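Local atomic coordinates of putative citrate lyase, alfa subunit (Streptococcus mutans, PDB entry 2HJ0), a protein that is probably the alpha subunit of a citrate lyase, an alpha/beta protein with two large mixed sheets, and is present as two copies in the assembly. Residues K29-S34 and S356-G361; G149-A154 and M194-Y199; I432-S437 and I497-G502. All coordinates share one frame; numbering follows the deposited sequence.

Contact 1: residues K29-S34 and S356-G361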
loop_
_atom_site.group_PDB
_atom_site.type_symbol
_atom_site.label_atom_id
_atom_site.label_comp_id
_atom_site.label_asym_id
_atom_site.label_seq_id
_atom_site.Cartn_x
_atom_site.Cartn_y
_atom_site.Cartn_z
ATOM N N LYS A 29 -13.716 -0.392 19.408
ATOM C CA LYS A 29 -12.806 -1.414 19.928
ATOM C C LYS A 29 -12.116 -2.219 18.828
ATOM O O LYS A 29 -12.514 -2.174 17.669
ATOM C CB LYS A 29 -13.549 -2.370 20.866
ATOM C CG LYS A 29 -13.073 -2.290 22.314
ATOM C CD LYS A 29 -11.590 -2.650 22.453
ATOM C CE LYS A 29 -11.330 -4.117 22.096
ATOM N NZ LYS A 29 -9.952 -4.569 22.453
ATOM N N SER A 30 -11.086 -2.961 19.215
ATOM C CA SER A 30 -10.318 -3.767 18.281
ATOM C C SER A 30 -11.180 -4.696 17.427
ATOM O O SER A 30 -12.205 -5.211 17.884
ATOM C CB SER A 30 -9.264 -4.582 19.040
ATOM O OG SER A 30 -9.872 -5.582 19.844
ATOM N N TYR A 31 -10.752 -4.907 16.183
ATOM C CA TYR A 31 -11.470 -5.776 15.250
ATOM C C TYR A 31 -10.509 -6.529 14.333
ATOM O O TYR A 31 -9.352 -6.146 14.188
ATOM C CB TYR A 31 -12.434 -4.948 14.403
ATOM C CG TYR A 31 -11.753 -4.019 13.426
ATOM C CD1 TYR A 31 -11.311 -4.477 12.191
ATOM C CD2 TYR A 31 -11.534 -2.687 13.749
ATOM C CE1 TYR A 31 -10.667 -3.626 11.300
ATOM C CE2 TYR A 31 -10.893 -1.828 12.871
ATOM C CZ TYR A 31 -10.459 -2.298 11.646
ATOM O OH TYR A 31 -9.826 -1.441 10.776
ATOM N N LYS A 32 -11.002 -7.598 13.719
ATOM C CA LYS A 32 -10.207 -8.392 12.798
ATOM C C LYS A 32 -10.428 -7.846 11.398
ATOM O O LYS A 32 -11.526 -7.951 10.843
ATOM C CB LYS A 32 -10.639 -9.853 12.843
ATOM C CG LYS A 32 -9.695 -10.760 13.593
ATOM C CD LYS A 32 -8.620 -11.340 12.681
ATOM C CE LYS A 32 -9.206 -12.327 11.673
ATOM N NZ LYS A 32 -10.116 -11.689 10.669
ATOM N N GLU A 33 -9.389 -7.242 10.837
ATOM C CA GLU A 33 -9.469 -6.681 9.502
ATOM C C GLU A 33 -9.900 -7.754 8.518
ATOM O O GLU A 33 -9.656 -8.948 8.716
ATOM C CB GLU A 33 -8.113 -6.111 9.091
ATOM C CG GLU A 33 -8.069 -5.543 7.679
ATOM C CD GLU A 33 -6.689 -5.041 7.297
ATOM O OE1 GLU A 33 -5.709 -5.807 7.438
ATOM O OE2 GLU A 33 -6.583 -3.883 6.852
ATOM N N SER A 34 -10.555 -7.322 7.454
ATOM C CA SER A 34 -11.020 -8.229 6.417
ATOM C C SER A 34 -9.832 -8.850 5.669
ATOM O O SER A 34 -8.814 -8.199 5.471
ATOM C CB SER A 34 -11.909 -7.435 5.453
ATOM O OG SER A 34 -12.200 -8.155 4.267
ATOM N N SER A 356 -11.588 7.163 7.516
ATOM C CA SER A 356 -12.144 6.025 8.222
ATOM C C SER A 356 -12.140 6.189 9.717
ATOM O O SER A 356 -11.116 6.474 10.324
ATOM C CB SER A 356 -11.397 4.746 7.886
ATOM O OG SER A 356 -11.783 3.710 8.766
ATOM N N PRO A 357 -13.302 5.993 10.341
ATOM C CA PRO A 357 -13.415 6.120 11.792
ATOM C C PRO A 357 -12.773 4.937 12.533
ATOM O O PRO A 357 -12.449 5.047 13.706
ATOM C CB PRO A 357 -14.922 6.213 12.007
ATOM C CG PRO A 357 -15.460 5.329 10.924
ATOM C CD PRO A 357 -14.607 5.693 9.721
ATOM N N LEU A 358 -12.573 3.818 11.844
ATOM C CA LEU A 358 -11.968 2.648 12.460
ATOM C C LEU A 358 -10.646 2.280 11.839
ATOM O O LEU A 358 -10.521 1.239 11.199
ATOM C CB LEU A 358 -12.888 1.443 12.354
ATOM C CG LEU A 358 -14.009 1.378 13.375
ATOM C CD1 LEU A 358 -14.731 0.050 13.234
ATOM C CD2 LEU A 358 -13.426 1.530 14.767
ATOM N N SER A 359 -9.647 3.119 12.041
ATOM C CA SER A 359 -8.334 2.864 11.470
ATOM C C SER A 359 -7.295 3.181 12.520
ATOM O O SER A 359 -7.620 3.487 13.661
ATOM C CB SER A 359 -8.103 3.793 10.290
ATOM O OG SER A 359 -7.934 5.118 10.770
ATOM N N LYS A 360 -6.038 3.123 12.121
ATOM C CA LYS A 360 -4.984 3.446 13.039
ATOM C C LYS A 360 -4.765 4.932 12.956
ATOM O O LYS A 360 -3.887 5.474 13.624
ATOM C CB LYS A 360 -3.707 2.699 12.689
ATOM C CG LYS A 360 -3.881 1.212 12.863
ATOM C CD LYS A 360 -2.559 0.508 12.846
ATOM C CE LYS A 360 -2.758 -0.963 13.061
ATOM N NZ LYS A 360 -1.454 -1.643 13.123
ATOM N N GLY A 361 -5.577 5.602 12.144
ATOM C CA GLY A 361 -5.442 7.046 12.009
ATOM C C GLY A 361 -5.727 7.587 10.621
ATOM O O GLY A 361 -5.141 7.136 9.643
#
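Tyr31 places CG between its backbone N and its carbonyl carbon, chi1 69°, and with this torsion the phenol ring lies so that its CE2 and OH reach Leu358. Leu358 takes part through its O and CB. The two side chains run at a slant to each other. The main link is a hydrogen bond from Tyr31 OH to Leu358 O, 2.8 Å long. The hydroxyl comes to the carbonyl at a C=O...O angle of 156° and lies 24° out of the carbonyl plane. Leu358 O sits at the ring edge, near the ring plane, and is also 3.5 Å from Tyr31 CE2. The apolar part of the contact is Tyr31 CE2 against Leu358 CB, 3.9 Å apart. The two segments meet through this one pair.

Segment 29-34 contains the short strand 31-32, which pairs antiparallel with a strand of the second subunit. A sheet therefore runs across the dimer interface at this point. Segment 356-361 lies in the loop after helix 351-355 and before strand 369-372, and two ST turns shape it. In the first, Leu358 N donates to Ser356 OG at 3.2 Å. In the second, Gly361 N donates to Ser359 OG at 2.8 Å. The first turn probably helps to hold the backbone of Leu358, whose carbonyl receives the phenol. Leu358 also packs on Ile28 and on Thr157 of helix 148-157. Lys360 forms a salt bridge to Asp226 of the second subunit, and Tyr31 packs on Val38 of that subunit.

Contact 2: residues G149-A154 and M194-Y199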
loop_
_atom_site.group_PDB
_atom_site.type_symbol
_atom_site.label_atom_id
_atom_site.label_comp_id
_atom_site.label_asym_id
_atom_site.label_seq_id
_atom_site.Cartn_x
_atom_site.Cartn_y
_atom_site.Cartn_z
ATOM N N GLY A 149 -15.891 7.482 4.461
ATOM C CA GLY A 149 -15.256 6.774 5.551
ATOM C C GLY A 149 -16.041 5.517 5.919
ATOM O O GLY A 149 -15.464 4.457 6.178
ATOM N N GLY A 150 -17.370 5.630 5.939
ATOM C CA GLY A 150 -18.203 4.483 6.267
ATOM C C GLY A 150 -17.978 3.306 5.334
ATOM O O GLY A 150 -17.952 2.148 5.757
ATOM N N ARG A 151 -17.829 3.607 4.047
ATOM C CA ARG A 151 -17.599 2.572 3.053
ATOM C C ARG A 151 -16.252 1.917 3.330
ATOM O O ARG A 151 -16.109 0.689 3.292
ATOM C CB ARG A 151 -17.600 3.179 1.652
ATOM C CG ARG A 151 -17.303 2.179 0.545
ATOM C CD ARG A 151 -17.326 2.861 -0.801
ATOM N NE ARG A 151 -17.376 1.902 -1.890
ATOM C CZ ARG A 151 -16.330 1.229 -2.346
ATOM N NH1 ARG A 151 -15.127 1.411 -1.809
ATOM N NH2 ARG A 151 -16.492 0.368 -3.340
ATOM N N ALA A 152 -15.254 2.748 3.602
ATOM C CA ALA A 152 -13.939 2.225 3.900
ATOM C C ALA A 152 -14.032 1.404 5.192
ATOM O O ALA A 152 -13.462 0.326 5.271
ATOM C CB ALA A 152 -12.936 3.371 4.043
ATOM N N ARG A 153 -14.759 1.903 6.191
ATOM C CA ARG A 153 -14.901 1.172 7.445
ATOM C C ARG A 153 -15.562 -0.183 7.198
ATOM O O ARG A 153 -15.046 -1.213 7.628
ATOM C CB ARG A 153 -15.742 1.948 8.453
ATOM C CG ARG A 153 -15.880 1.231 9.801
ATOM C CD ARG A 153 -17.316 1.276 10.327
ATOM N NE ARG A 153 -18.225 0.452 9.531
ATOM C CZ ARG A 153 -19.338 0.904 8.958
ATOM N NH1 ARG A 153 -19.678 2.175 9.092
ATOM N NH2 ARG A 153 -20.115 0.090 8.258
ATOM N N ALA A 154 -16.699 -0.181 6.503
ATOM C CA ALA A 154 -17.412 -1.431 6.215
ATOM C C ALA A 154 -16.544 -2.466 5.511
ATOM O O ALA A 154 -16.494 -3.622 5.933
ATOM C CB ALA A 154 -18.649 -1.167 5.386
HETATM N N MSE A 194 -8.418 2.518 -4.738
HETATM C CA MSE A 194 -7.303 1.867 -4.049
HETATM C C MSE A 194 -7.722 0.959 -2.912
HETATM O O MSE A 194 -7.062 -0.042 -2.638
HETATM C CB MSE A 194 -6.305 2.906 -3.527
HETATM C CG MSE A 194 -5.375 3.447 -4.599
HETATM SE SE MSE A 194 -4.502 5.108 -4.106
HETATM C CE MSE A 194 -2.768 4.428 -3.573
ATOM N N ILE A 195 -8.812 1.299 -2.243
ATOM C CA ILE A 195 -9.257 0.467 -1.147
ATOM C C ILE A 195 -9.925 -0.786 -1.699
ATOM O O ILE A 195 -9.777 -1.859 -1.144
ATOM C CB ILE A 195 -10.210 1.230 -0.242
ATOM C CG1 ILE A 195 -10.740 0.306 0.840
ATOM C CG2 ILE A 195 -11.341 1.811 -1.048
ATOM C CD1 ILE A 195 -11.601 1.026 1.832
ATOM N N ASP A 196 -10.644 -0.650 -2.806
ATOM C CA ASP A 196 -11.284 -1.794 -3.419
ATOM C C ASP A 196 -10.262 -2.841 -3.783
ATOM O O ASP A 196 -10.395 -3.996 -3.421
ATOM C CB ASP A 196 -12.007 -1.384 -4.691
ATOM C CG ASP A 196 -13.287 -0.641 -4.415
ATOM O OD1 ASP A 196 -13.254 0.309 -3.607
ATOM O OD2 ASP A 196 -14.324 -1.006 -5.005
ATOM N N ALA A 197 -9.232 -2.440 -4.509
ATOM C CA ALA A 197 -8.224 -3.390 -4.949
ATOM C C ALA A 197 -7.459 -4.009 -3.809
ATOM O O ALA A 197 -6.776 -5.013 -3.984
ATOM C CB ALA A 197 -7.261 -2.714 -5.902
ATOM N N LYS A 198 -7.572 -3.410 -2.638
ATOM C CA LYS A 198 -6.861 -3.904 -1.473
ATOM C C LYS A 198 -7.654 -4.951 -0.685
ATOM O O LYS A 198 -7.078 -5.865 -0.109
ATOM C CB LYS A 198 -6.506 -2.707 -0.598
ATOM C CG LYS A 198 -5.754 -3.004 0.670
ATOM C CD LYS A 198 -5.292 -1.684 1.315
ATOM C CE LYS A 198 -4.429 -0.851 0.329
ATOM N NZ LYS A 198 -3.961 0.481 0.846
ATOM N N TYR A 199 -8.976 -4.836 -0.684
ATOM C CA TYR A 199 -9.793 -5.779 0.058
ATOM C C TYR A 199 -10.650 -6.739 -0.763
ATOM O O TYR A 199 -11.149 -7.726 -0.237
ATOM C CB TYR A 199 -10.683 -5.008 1.018
ATOM C CG TYR A 199 -9.910 -4.345 2.109
ATOM C CD1 TYR A 199 -9.425 -5.081 3.196
ATOM C CD2 TYR A 199 -9.643 -2.982 2.056
ATOM C CE1 TYR A 199 -8.684 -4.459 4.212
ATOM C CE2 TYR A 199 -8.908 -2.349 3.052
ATOM C CZ TYR A 199 -8.430 -3.087 4.128
ATOM O OH TYR A 199 -7.703 -2.461 5.114
#
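Arg151 and Asp196 join two neighbouring helix segments by a two-pronged salt bridge. Arg151 meets the carboxylate end-on with both terminal nitrogens. NH1 donates to Asp196 OD1 at 2.8 Å, and NH2 donates to Asp196 OD2 at 3.1 Å. Both oxygens are approached on their syn side. The guanidinium and carboxylate planes are only 8° apart, so the pair is nearly coplanar, although the two side chains cross at about a right angle. Arg151 reaches this far because its CG is anti to the backbone N and its chain is extended from CG to NE. Asp196 OD2 is also bonded to Ser68 OG, and Arg151 NH2 also donates to Ala98 O. These extra bonds help fix the rotation of both buried charged groups.

Beside the salt bridge the packing is close and apolar. Ile195 CD1 rests on Ala152, 3.5 Å from its CB, and Ile195 CG2 lies 3.9 Å from Arg151 NH1, at the guanidinium edge. The small alanine lets the isoleucine come up to the helix backbone. Even so, the segment axes stay 10.9 Å apart, so side chains bridge the gap. Farther along the contact is looser. The Tyr199 side chain comes no nearer than 5.7 Å to segment 149-154, though it packs on Ile155 and Ala156 just beyond it. Lys198 is exposed and takes no part; its NZ has a long, weak ion pair with Asp350.

The axes are nearly parallel, 8° apart. Helix 191-199 leads from strand 164-169 to its parallel neighbour 202-207, a beta-alpha-beta crossover, consistent with a Rossmann-like alpha/beta domain.

Contact 3: residues I432-S437 and I497-G502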
loop_
_atom_site.group_PDB
_atom_site.type_symbol
_atom_site.label_atom_id
_atom_site.label_comp_id
_atom_site.label_asym_id
_atom_site.label_seq_id
_atom_site.Cartn_x
_atom_site.Cartn_y
_atom_site.Cartn_z
ATOM N N ILE A 432 -27.827 13.537 7.479
ATOM C CA ILE A 432 -26.571 12.902 7.102
ATOM C C ILE A 432 -25.497 13.242 8.131
ATOM O O ILE A 432 -24.721 12.373 8.524
ATOM C CB ILE A 432 -26.098 13.310 5.680
ATOM C CG1 ILE A 432 -26.887 12.535 4.623
ATOM C CG2 ILE A 432 -24.629 12.954 5.491
ATOM C CD1 ILE A 432 -28.368 12.710 4.725
ATOM N N THR A 433 -25.463 14.492 8.578
ATOM C CA THR A 433 -24.479 14.916 9.569
ATOM C C THR A 433 -25.160 15.513 10.797
ATOM O O THR A 433 -25.872 16.511 10.713
ATOM C CB THR A 433 -23.516 15.979 8.999
ATOM O OG1 THR A 433 -22.854 15.456 7.842
ATOM C CG2 THR A 433 -22.479 16.382 10.049
ATOM N N PRO A 434 -24.940 14.912 11.965
ATOM C CA PRO A 434 -25.533 15.382 13.224
ATOM C C PRO A 434 -25.031 16.764 13.646
ATOM O O PRO A 434 -23.859 17.097 13.451
ATOM C CB PRO A 434 -25.136 14.298 14.225
ATOM C CG PRO A 434 -23.798 13.852 13.704
ATOM C CD PRO A 434 -24.022 13.784 12.193
ATOM N N GLY A 435 -25.932 17.556 14.225
ATOM C CA GLY A 435 -25.587 18.896 14.652
ATOM C C GLY A 435 -24.402 18.921 15.585
ATOM O O GLY A 435 -23.605 19.868 15.602
ATOM N N THR A 436 -24.283 17.871 16.377
ATOM C CA THR A 436 -23.168 17.771 17.305
ATOM C C THR A 436 -21.802 17.825 16.606
ATOM O O THR A 436 -20.781 17.922 17.277
ATOM C CB THR A 436 -23.253 16.486 18.080
ATOM O OG1 THR A 436 -23.485 15.414 17.166
ATOM C CG2 THR A 436 -24.380 16.555 19.078
ATOM N N SER A 437 -21.798 17.761 15.272
ATOM C CA SER A 437 -20.570 17.817 14.477
ATOM C C SER A 437 -20.431 19.166 13.777
ATOM O O SER A 437 -19.388 19.481 13.205
ATOM C CB SER A 437 -20.551 16.712 13.405
ATOM O OG SER A 437 -20.181 15.458 13.933
ATOM N N ILE A 497 -29.736 5.257 5.812
ATOM C CA ILE A 497 -28.524 6.072 5.883
ATOM C C ILE A 497 -27.709 5.551 7.059
ATOM O O ILE A 497 -28.117 5.669 8.215
ATOM C CB ILE A 497 -28.828 7.600 6.086
ATOM C CG1 ILE A 497 -29.253 8.245 4.756
ATOM C CG2 ILE A 497 -27.583 8.326 6.560
ATOM C CD1 ILE A 497 -30.498 7.648 4.138
ATOM N N GLU A 498 -26.567 4.946 6.747
ATOM C CA GLU A 498 -25.681 4.419 7.770
ATOM C C GLU A 498 -24.637 5.475 8.123
ATOM O O GLU A 498 -23.949 5.983 7.249
ATOM C CB GLU A 498 -24.963 3.157 7.285
ATOM C CG GLU A 498 -23.906 2.673 8.280
ATOM C CD GLU A 498 -22.879 1.740 7.663
ATOM O OE1 GLU A 498 -23.139 0.522 7.569
ATOM O OE2 GLU A 498 -21.803 2.234 7.261
ATOM N N TYR A 499 -24.541 5.811 9.404
ATOM C CA TYR A 499 -23.566 6.784 9.886
ATOM C C TYR A 499 -22.167 6.184 9.763
ATOM O O TYR A 499 -22.002 4.957 9.748
ATOM C CB TYR A 499 -23.825 7.113 11.355
ATOM C CG TYR A 499 -23.009 8.269 11.886
ATOM C CD1 TYR A 499 -23.168 9.547 11.361
ATOM C CD2 TYR A 499 -22.088 8.093 12.928
ATOM C CE1 TYR A 499 -22.444 10.625 11.847
ATOM C CE2 TYR A 499 -21.355 9.175 13.426
ATOM C CZ TYR A 499 -21.544 10.438 12.870
ATOM O OH TYR A 499 -20.835 11.521 13.330
ATOM N N ARG A 500 -21.159 7.046 9.708
ATOM C CA ARG A 500 -19.784 6.591 9.577
ATOM C C ARG A 500 -19.400 5.445 10.522
ATOM O O ARG A 500 -18.599 4.582 10.156
ATOM C CB ARG A 500 -18.811 7.770 9.766
ATOM C CG ARG A 500 -18.816 8.394 11.156
ATOM C CD ARG A 500 -17.749 9.481 11.285
ATOM N NE ARG A 500 -16.540 9.103 10.528
ATOM C CZ ARG A 500 -15.302 9.495 10.820
ATOM N NH1 ARG A 500 -15.079 10.294 11.866
ATOM N NH2 ARG A 500 -14.295 9.071 10.071
ATOM N N ASP A 501 -19.969 5.425 11.727
ATOM C CA ASP A 501 -19.635 4.379 12.693
ATOM C C ASP A 501 -20.335 3.045 12.447
ATOM O O ASP A 501 -20.059 2.059 13.130
ATOM C CB ASP A 501 -19.904 4.858 14.124
ATOM C CG ASP A 501 -21.357 5.151 14.375
ATOM O OD1 ASP A 501 -22.169 4.999 13.429
ATOM O OD2 ASP A 501 -21.692 5.537 15.526
ATOM N N GLY A 502 -21.237 3.010 11.469
ATOM C CA GLY A 502 -21.922 1.766 11.150
ATOM C C GLY A 502 -23.356 1.596 11.619
ATOM O O GLY A 502 -24.013 0.616 11.269
#
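Tyr499 O accepts a hydrogen bond from Gly502 N at 2.7 Å, which closes a type I beta turn over residues 499-502. Tyr499 carries the contact. Its CG is anti to the backbone N, chi1 -171°, and this sends the ring out from the start of the turn to segment 432-437. There Tyr499 CE1 lies 3.5 Å from Pro434 CD. Pro434 CG is 3.8 Å from Tyr499 OH. The two side chains come from opposite directions. Ile432 O stands at the ring edge, near its plane, 4.3 Å from Tyr499 CD1. Ser437 OG comes within 4.0 Å of Tyr499 OH, and no hydrogen bond crosses between the segments. On one ring face Arg500 CG lies 3.5 Å above the plane, toward the rim. Ile432 and Ile497 shield each other at a slightly greater distance.

The backbones of Ile432 and Thr433 both bond to Val383, a classic beta bulge. Thr433 and Ser437 pack on helix 400-406. Segment 497-502 takes in the end of strand 493-498, which lies between strands 143-145 and 504-511, and the turn that follows. The contact thus joins a loop beside helix 400-406 to the turn between the last two strands of the ten-stranded sheet.

Contact 2 is nested inside the loop closed by contact 1, and contact 3 follows both along the chain. The centres of contacts 1 and 2 are about 11 Å apart. Contact 3 lies about 18 Å from each. Helix 148-157 connects all three. Its Arg153 packs against Leu358 of contact 1, and it forms a salt bridge with Glu498 and a hydrogen bond to Arg500 O in contact 3. Glu33 probably bonds to Tyr199, a second tie between contacts 1 and 2. Contact 2 is buried beside the ten-stranded sheet, contact 3 is at its last two strands, and contact 1 faces the second subunit. Arg153 thus ties the loop at the subunit interface to the turn after strand 493-498.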